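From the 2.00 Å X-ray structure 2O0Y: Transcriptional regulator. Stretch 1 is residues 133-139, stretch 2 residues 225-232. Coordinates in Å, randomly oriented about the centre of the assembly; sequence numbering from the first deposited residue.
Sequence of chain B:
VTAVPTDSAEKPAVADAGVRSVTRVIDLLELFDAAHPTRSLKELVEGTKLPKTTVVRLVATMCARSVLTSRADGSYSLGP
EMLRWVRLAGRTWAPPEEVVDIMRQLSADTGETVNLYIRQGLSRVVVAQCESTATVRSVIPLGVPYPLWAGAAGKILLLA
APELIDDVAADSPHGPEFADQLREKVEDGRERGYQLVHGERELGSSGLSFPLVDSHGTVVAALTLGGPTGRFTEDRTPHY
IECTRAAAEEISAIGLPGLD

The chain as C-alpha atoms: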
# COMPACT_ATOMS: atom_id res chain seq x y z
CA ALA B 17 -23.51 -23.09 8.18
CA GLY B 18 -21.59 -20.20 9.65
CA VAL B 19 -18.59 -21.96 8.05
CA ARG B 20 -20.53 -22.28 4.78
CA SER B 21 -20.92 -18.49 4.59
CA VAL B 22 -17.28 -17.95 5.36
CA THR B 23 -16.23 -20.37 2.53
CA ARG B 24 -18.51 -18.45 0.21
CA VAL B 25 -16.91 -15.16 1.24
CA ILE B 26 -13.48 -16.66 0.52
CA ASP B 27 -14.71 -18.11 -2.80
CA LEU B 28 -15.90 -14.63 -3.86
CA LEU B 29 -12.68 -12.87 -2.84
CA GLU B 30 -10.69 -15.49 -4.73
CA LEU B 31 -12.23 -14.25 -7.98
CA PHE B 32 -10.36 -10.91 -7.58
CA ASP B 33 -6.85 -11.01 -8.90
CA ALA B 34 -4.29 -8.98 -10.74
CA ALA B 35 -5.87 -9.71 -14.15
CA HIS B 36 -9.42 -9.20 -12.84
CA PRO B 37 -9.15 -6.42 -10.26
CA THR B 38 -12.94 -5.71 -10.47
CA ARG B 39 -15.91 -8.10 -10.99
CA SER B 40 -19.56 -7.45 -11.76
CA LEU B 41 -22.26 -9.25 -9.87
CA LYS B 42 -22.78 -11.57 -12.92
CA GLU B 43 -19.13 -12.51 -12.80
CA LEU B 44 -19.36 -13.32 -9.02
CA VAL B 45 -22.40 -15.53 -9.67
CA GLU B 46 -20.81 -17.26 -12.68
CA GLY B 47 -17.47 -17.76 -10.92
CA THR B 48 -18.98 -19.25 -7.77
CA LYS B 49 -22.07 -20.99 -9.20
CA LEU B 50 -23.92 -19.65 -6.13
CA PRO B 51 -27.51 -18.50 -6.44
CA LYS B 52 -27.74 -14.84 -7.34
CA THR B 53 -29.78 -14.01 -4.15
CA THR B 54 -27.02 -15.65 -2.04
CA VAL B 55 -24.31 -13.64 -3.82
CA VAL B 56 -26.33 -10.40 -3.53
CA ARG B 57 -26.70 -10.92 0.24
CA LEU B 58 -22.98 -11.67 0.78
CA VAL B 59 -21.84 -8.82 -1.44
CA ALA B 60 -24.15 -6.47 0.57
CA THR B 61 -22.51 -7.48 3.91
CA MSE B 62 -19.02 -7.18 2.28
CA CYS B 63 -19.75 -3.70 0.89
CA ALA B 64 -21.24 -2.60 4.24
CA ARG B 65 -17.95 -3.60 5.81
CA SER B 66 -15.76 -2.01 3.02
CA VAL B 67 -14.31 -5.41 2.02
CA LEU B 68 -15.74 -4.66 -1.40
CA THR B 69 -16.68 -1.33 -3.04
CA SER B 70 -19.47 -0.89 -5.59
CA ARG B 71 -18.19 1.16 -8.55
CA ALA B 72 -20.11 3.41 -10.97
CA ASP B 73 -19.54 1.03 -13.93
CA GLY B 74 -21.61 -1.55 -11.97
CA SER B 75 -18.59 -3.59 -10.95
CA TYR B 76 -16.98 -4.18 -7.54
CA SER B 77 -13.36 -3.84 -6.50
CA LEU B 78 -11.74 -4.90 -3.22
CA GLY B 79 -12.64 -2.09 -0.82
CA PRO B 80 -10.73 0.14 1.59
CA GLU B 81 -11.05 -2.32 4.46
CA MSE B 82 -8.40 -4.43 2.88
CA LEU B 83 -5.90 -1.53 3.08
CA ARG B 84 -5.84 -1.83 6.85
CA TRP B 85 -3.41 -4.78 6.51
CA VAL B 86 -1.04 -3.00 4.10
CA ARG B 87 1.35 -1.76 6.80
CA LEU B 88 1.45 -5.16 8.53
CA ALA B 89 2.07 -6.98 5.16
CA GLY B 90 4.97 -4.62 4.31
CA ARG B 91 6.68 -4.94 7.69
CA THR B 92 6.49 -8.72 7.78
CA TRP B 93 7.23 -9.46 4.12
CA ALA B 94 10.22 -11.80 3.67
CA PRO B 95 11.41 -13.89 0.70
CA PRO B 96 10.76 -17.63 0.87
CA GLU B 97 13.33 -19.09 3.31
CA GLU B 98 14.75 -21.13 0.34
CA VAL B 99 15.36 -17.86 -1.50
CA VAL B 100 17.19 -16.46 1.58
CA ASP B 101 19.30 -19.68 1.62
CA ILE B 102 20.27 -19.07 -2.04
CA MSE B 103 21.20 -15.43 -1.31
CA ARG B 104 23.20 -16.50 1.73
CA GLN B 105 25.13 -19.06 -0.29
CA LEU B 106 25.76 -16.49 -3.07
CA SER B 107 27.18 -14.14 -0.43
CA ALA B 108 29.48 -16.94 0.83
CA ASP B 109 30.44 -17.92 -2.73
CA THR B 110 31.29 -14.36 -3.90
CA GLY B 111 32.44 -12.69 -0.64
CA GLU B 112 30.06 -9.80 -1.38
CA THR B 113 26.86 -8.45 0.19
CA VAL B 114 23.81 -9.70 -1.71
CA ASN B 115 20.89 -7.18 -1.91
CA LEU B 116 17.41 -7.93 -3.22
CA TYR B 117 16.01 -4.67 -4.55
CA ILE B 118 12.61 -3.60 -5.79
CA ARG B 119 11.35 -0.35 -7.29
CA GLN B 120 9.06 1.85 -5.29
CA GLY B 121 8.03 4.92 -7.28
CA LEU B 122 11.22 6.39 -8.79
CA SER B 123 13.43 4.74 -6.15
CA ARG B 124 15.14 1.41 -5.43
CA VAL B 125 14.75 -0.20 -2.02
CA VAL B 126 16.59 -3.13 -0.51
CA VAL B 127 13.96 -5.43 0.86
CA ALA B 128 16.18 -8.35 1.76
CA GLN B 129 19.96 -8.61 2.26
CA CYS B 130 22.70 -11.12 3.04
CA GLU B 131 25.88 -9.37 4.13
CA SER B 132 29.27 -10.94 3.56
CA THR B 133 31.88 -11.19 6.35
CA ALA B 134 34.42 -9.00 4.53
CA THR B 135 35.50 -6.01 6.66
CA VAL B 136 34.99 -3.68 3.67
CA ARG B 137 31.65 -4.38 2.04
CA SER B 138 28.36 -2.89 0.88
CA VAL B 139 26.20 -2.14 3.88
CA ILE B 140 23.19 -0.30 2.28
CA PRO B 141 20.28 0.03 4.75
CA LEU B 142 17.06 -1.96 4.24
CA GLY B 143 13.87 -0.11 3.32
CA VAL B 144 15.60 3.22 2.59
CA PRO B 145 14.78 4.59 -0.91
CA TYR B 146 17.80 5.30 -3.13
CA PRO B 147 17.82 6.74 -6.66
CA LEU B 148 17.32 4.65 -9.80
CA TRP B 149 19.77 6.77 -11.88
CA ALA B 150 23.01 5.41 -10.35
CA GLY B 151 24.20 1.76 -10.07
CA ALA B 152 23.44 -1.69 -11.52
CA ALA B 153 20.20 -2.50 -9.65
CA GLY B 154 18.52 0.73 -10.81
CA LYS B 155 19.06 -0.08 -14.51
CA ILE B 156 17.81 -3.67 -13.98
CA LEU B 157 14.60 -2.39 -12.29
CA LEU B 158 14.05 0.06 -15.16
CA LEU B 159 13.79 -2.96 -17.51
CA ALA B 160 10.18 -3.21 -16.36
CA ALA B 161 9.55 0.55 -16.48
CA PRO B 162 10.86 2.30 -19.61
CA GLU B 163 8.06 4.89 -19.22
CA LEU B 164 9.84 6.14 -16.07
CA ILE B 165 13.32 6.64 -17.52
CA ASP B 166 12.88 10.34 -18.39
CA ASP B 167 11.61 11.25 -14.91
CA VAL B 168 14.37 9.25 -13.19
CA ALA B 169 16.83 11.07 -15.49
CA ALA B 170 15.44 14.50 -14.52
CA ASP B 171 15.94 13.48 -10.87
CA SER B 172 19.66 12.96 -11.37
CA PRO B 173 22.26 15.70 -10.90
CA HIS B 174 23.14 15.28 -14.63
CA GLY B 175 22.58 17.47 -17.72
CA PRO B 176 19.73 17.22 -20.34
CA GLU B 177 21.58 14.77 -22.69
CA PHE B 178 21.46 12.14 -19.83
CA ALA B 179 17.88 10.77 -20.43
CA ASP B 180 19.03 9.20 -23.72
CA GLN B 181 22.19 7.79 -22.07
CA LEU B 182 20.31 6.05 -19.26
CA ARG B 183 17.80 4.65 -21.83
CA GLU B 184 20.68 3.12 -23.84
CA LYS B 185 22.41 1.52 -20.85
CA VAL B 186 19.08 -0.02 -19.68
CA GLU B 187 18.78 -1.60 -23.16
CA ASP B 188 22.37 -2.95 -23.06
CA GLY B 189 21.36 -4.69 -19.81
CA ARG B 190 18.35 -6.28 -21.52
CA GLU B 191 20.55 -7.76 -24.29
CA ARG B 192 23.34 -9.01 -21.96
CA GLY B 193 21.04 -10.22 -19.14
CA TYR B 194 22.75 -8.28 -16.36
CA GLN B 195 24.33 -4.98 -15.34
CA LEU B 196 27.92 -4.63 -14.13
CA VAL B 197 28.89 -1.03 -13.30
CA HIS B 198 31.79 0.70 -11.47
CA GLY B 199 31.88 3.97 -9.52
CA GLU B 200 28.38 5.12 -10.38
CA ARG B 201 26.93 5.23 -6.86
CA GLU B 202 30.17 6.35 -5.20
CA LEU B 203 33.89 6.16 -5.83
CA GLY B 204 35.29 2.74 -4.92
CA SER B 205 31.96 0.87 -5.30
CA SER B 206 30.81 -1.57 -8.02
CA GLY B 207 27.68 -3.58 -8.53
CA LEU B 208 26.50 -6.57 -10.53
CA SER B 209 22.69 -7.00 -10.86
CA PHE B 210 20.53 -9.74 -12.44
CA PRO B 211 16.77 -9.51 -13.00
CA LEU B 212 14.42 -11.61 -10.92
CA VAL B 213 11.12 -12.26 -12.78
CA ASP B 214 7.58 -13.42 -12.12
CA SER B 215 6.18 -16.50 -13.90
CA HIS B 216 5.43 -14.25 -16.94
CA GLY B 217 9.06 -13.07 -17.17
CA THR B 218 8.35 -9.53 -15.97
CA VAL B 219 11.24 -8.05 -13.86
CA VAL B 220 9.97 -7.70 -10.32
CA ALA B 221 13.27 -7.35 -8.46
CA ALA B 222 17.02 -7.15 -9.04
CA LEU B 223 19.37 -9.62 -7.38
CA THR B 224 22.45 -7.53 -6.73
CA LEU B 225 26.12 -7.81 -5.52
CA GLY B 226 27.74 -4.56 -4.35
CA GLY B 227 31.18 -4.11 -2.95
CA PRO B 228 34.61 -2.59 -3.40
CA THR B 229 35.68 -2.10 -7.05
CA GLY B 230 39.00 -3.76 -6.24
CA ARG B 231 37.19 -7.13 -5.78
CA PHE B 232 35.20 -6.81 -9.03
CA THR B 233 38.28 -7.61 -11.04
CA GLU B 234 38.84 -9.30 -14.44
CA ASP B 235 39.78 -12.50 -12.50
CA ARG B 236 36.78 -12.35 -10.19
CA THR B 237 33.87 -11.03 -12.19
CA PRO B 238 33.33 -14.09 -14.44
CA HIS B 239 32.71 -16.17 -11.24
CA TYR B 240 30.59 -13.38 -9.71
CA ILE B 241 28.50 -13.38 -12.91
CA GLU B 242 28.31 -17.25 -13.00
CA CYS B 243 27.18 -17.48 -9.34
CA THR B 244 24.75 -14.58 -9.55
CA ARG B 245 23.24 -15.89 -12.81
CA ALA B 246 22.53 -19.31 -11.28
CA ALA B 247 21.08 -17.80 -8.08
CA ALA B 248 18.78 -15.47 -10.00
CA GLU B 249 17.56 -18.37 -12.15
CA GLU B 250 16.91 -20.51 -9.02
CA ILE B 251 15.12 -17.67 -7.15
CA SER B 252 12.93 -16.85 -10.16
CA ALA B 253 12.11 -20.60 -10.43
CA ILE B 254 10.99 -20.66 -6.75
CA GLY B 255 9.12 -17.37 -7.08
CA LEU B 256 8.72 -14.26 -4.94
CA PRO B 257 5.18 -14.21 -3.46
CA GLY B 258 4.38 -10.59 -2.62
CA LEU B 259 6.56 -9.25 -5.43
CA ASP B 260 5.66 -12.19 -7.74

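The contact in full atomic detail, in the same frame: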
# COMPACT_ATOMS: atom_id res chain seq x y z
N THR B 133 31.10 -11.39 5.13
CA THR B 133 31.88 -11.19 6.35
C THR B 133 33.10 -10.31 6.09
O THR B 133 33.95 -10.14 6.97
CB THR B 133 32.45 -12.54 6.88
OG1 THR B 133 33.30 -13.06 5.87
CG2 THR B 133 31.33 -13.54 7.14
N ALA B 134 33.21 -9.77 4.88
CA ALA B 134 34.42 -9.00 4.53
C ALA B 134 34.37 -7.73 5.37
O ALA B 134 33.30 -7.25 5.68
CB ALA B 134 34.38 -8.65 3.06
N THR B 135 35.51 -7.22 5.79
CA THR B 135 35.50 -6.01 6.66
C THR B 135 35.16 -4.73 5.89
O THR B 135 34.63 -3.77 6.46
CB THR B 135 36.81 -5.81 7.36
OG1 THR B 135 37.84 -5.68 6.39
CG2 THR B 135 37.13 -7.02 8.26
N VAL B 136 35.49 -4.72 4.59
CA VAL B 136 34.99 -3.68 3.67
C VAL B 136 33.95 -4.25 2.71
O VAL B 136 34.23 -5.18 1.92
CB VAL B 136 36.17 -2.98 2.91
CG1 VAL B 136 35.64 -1.90 1.99
CG2 VAL B 136 37.15 -2.39 3.89
N ARG B 137 32.71 -3.77 2.81
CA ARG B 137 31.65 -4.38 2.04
C ARG B 137 30.57 -3.37 1.82
O ARG B 137 30.67 -2.23 2.36
CB ARG B 137 31.13 -5.63 2.77
CG ARG B 137 30.39 -5.37 4.10
CD ARG B 137 29.97 -6.71 4.68
NE ARG B 137 29.25 -6.62 5.95
CZ ARG B 137 29.79 -6.81 7.14
NH1 ARG B 137 31.10 -7.05 7.31
NH2 ARG B 137 29.00 -6.73 8.20
N SER B 138 29.57 -3.73 1.01
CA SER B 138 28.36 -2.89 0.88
C SER B 138 27.49 -3.12 2.09
O SER B 138 27.23 -4.27 2.49
CB SER B 138 27.49 -3.25 -0.36
OG SER B 138 26.11 -2.90 -0.06
N VAL B 139 27.05 -2.04 2.69
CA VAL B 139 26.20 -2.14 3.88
C VAL B 139 24.97 -1.21 3.75
O VAL B 139 24.52 -0.63 4.77
CB VAL B 139 27.02 -1.82 5.16
CG1 VAL B 139 27.79 -0.50 5.01
CG2 VAL B 139 26.13 -1.76 6.36
N LEU B 225 24.87 -7.84 -6.33
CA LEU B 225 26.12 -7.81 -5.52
C LEU B 225 26.65 -6.39 -5.51
O LEU B 225 26.67 -5.77 -6.54
CB LEU B 225 27.19 -8.68 -6.18
CG LEU B 225 26.94 -10.16 -6.45
CD1 LEU B 225 28.24 -10.74 -6.97
CD2 LEU B 225 26.52 -10.89 -5.16
N GLY B 226 27.04 -5.85 -4.36
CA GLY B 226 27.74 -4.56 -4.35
C GLY B 226 28.90 -4.70 -3.43
O GLY B 226 28.81 -5.39 -2.40
N GLY B 227 30.01 -4.06 -3.78
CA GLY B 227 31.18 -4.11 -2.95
C GLY B 227 32.27 -3.23 -3.49
O GLY B 227 32.04 -2.45 -4.41
N PRO B 228 33.48 -3.36 -2.93
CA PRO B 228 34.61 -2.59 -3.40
C PRO B 228 35.02 -2.93 -4.82
O PRO B 228 35.09 -4.10 -5.19
CB PRO B 228 35.72 -2.94 -2.39
CG PRO B 228 35.29 -4.23 -1.78
CD PRO B 228 33.82 -4.21 -1.78
N THR B 229 35.29 -1.91 -5.64
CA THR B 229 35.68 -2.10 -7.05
C THR B 229 36.89 -3.03 -7.19
O THR B 229 36.97 -3.84 -8.11
CB THR B 229 35.97 -0.73 -7.67
OG1 THR B 229 34.72 -0.05 -7.72
CG2 THR B 229 36.60 -0.83 -9.09
N GLY B 230 37.78 -2.97 -6.21
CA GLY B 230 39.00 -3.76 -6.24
C GLY B 230 38.76 -5.27 -6.13
O GLY B 230 39.69 -6.04 -6.34
N ARG B 231 37.53 -5.70 -5.79
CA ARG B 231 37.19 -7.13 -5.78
C ARG B 231 36.42 -7.56 -7.03
O ARG B 231 36.30 -8.75 -7.29
CB ARG B 231 36.36 -7.46 -4.52
CG ARG B 231 37.24 -7.55 -3.26
CD ARG B 231 36.65 -8.50 -2.18
NE ARG B 231 35.38 -8.05 -1.63
CZ ARG B 231 35.28 -7.32 -0.51
NH1 ARG B 231 36.38 -6.93 0.11
NH2 ARG B 231 34.09 -6.97 -0.05
N PHE B 232 35.91 -6.58 -7.77
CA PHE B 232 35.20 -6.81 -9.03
C PHE B 232 36.21 -6.69 -10.14
O PHE B 232 36.10 -5.83 -11.03
CB PHE B 232 34.07 -5.81 -9.23
CG PHE B 232 32.87 -6.04 -8.34
CD1 PHE B 232 32.92 -5.78 -6.98
CD2 PHE B 232 31.65 -6.49 -8.89
CE1 PHE B 232 31.79 -5.98 -6.18
CE2 PHE B 232 30.54 -6.68 -8.09
CZ PHE B 232 30.62 -6.42 -6.74
O HOH W 1 30.21 -6.33 -0.40

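Residues 133-139 form an irregular segment that passes alongside the end of a strand, Leu 225 to Pro 228, which leads into a 3-10 segment at residues 229-231. The backbones come nearest at Ser 138 and Gly 227, whose CA atoms lie 4.9 Å apart. No direct backbone hydrogen bond joins them here; instead a water accepts from Ser 138 N (3.0 Å) and donates to Gly 226 O (2.6 Å). A CB on Gly 227 would clash with Pro 228 CD (2.7 Å) in its own stretch. After the 3-10 turn, in which Arg 231 N bonds to Pro 228 O (3.0 Å), the CA-to-CB bond of Arg 231 points toward the first stretch and its long side chain spans the gap.

Its guanidinium makes the principal polar contact. NH2 of Arg 231 donates to Val 136 O at 2.7 Å with good geometry, and NH1 of the same residue adds a weak bond to that oxygen at 3.3 Å. Ala 134 CB lies 3.5 Å from Arg 231 NH2, its small methyl fitting obliquely beside the guanidinium. Pro 228 offers an apolar ring to Val 136, with CG1 of Val 136 4.4 Å from CG of Pro 228. Ser 138, buried and with its CA-to-CB bond toward the second stretch, packs its small side chain against the strand backbone, CB lying 3.2 Å from Gly 226 O. The CA-to-CB bond of Arg 137 points away from the second stretch, and its NH1 donates to Ala 134 O within its own stretch at 2.7 Å. The interface is small, burying 228 Å² in total.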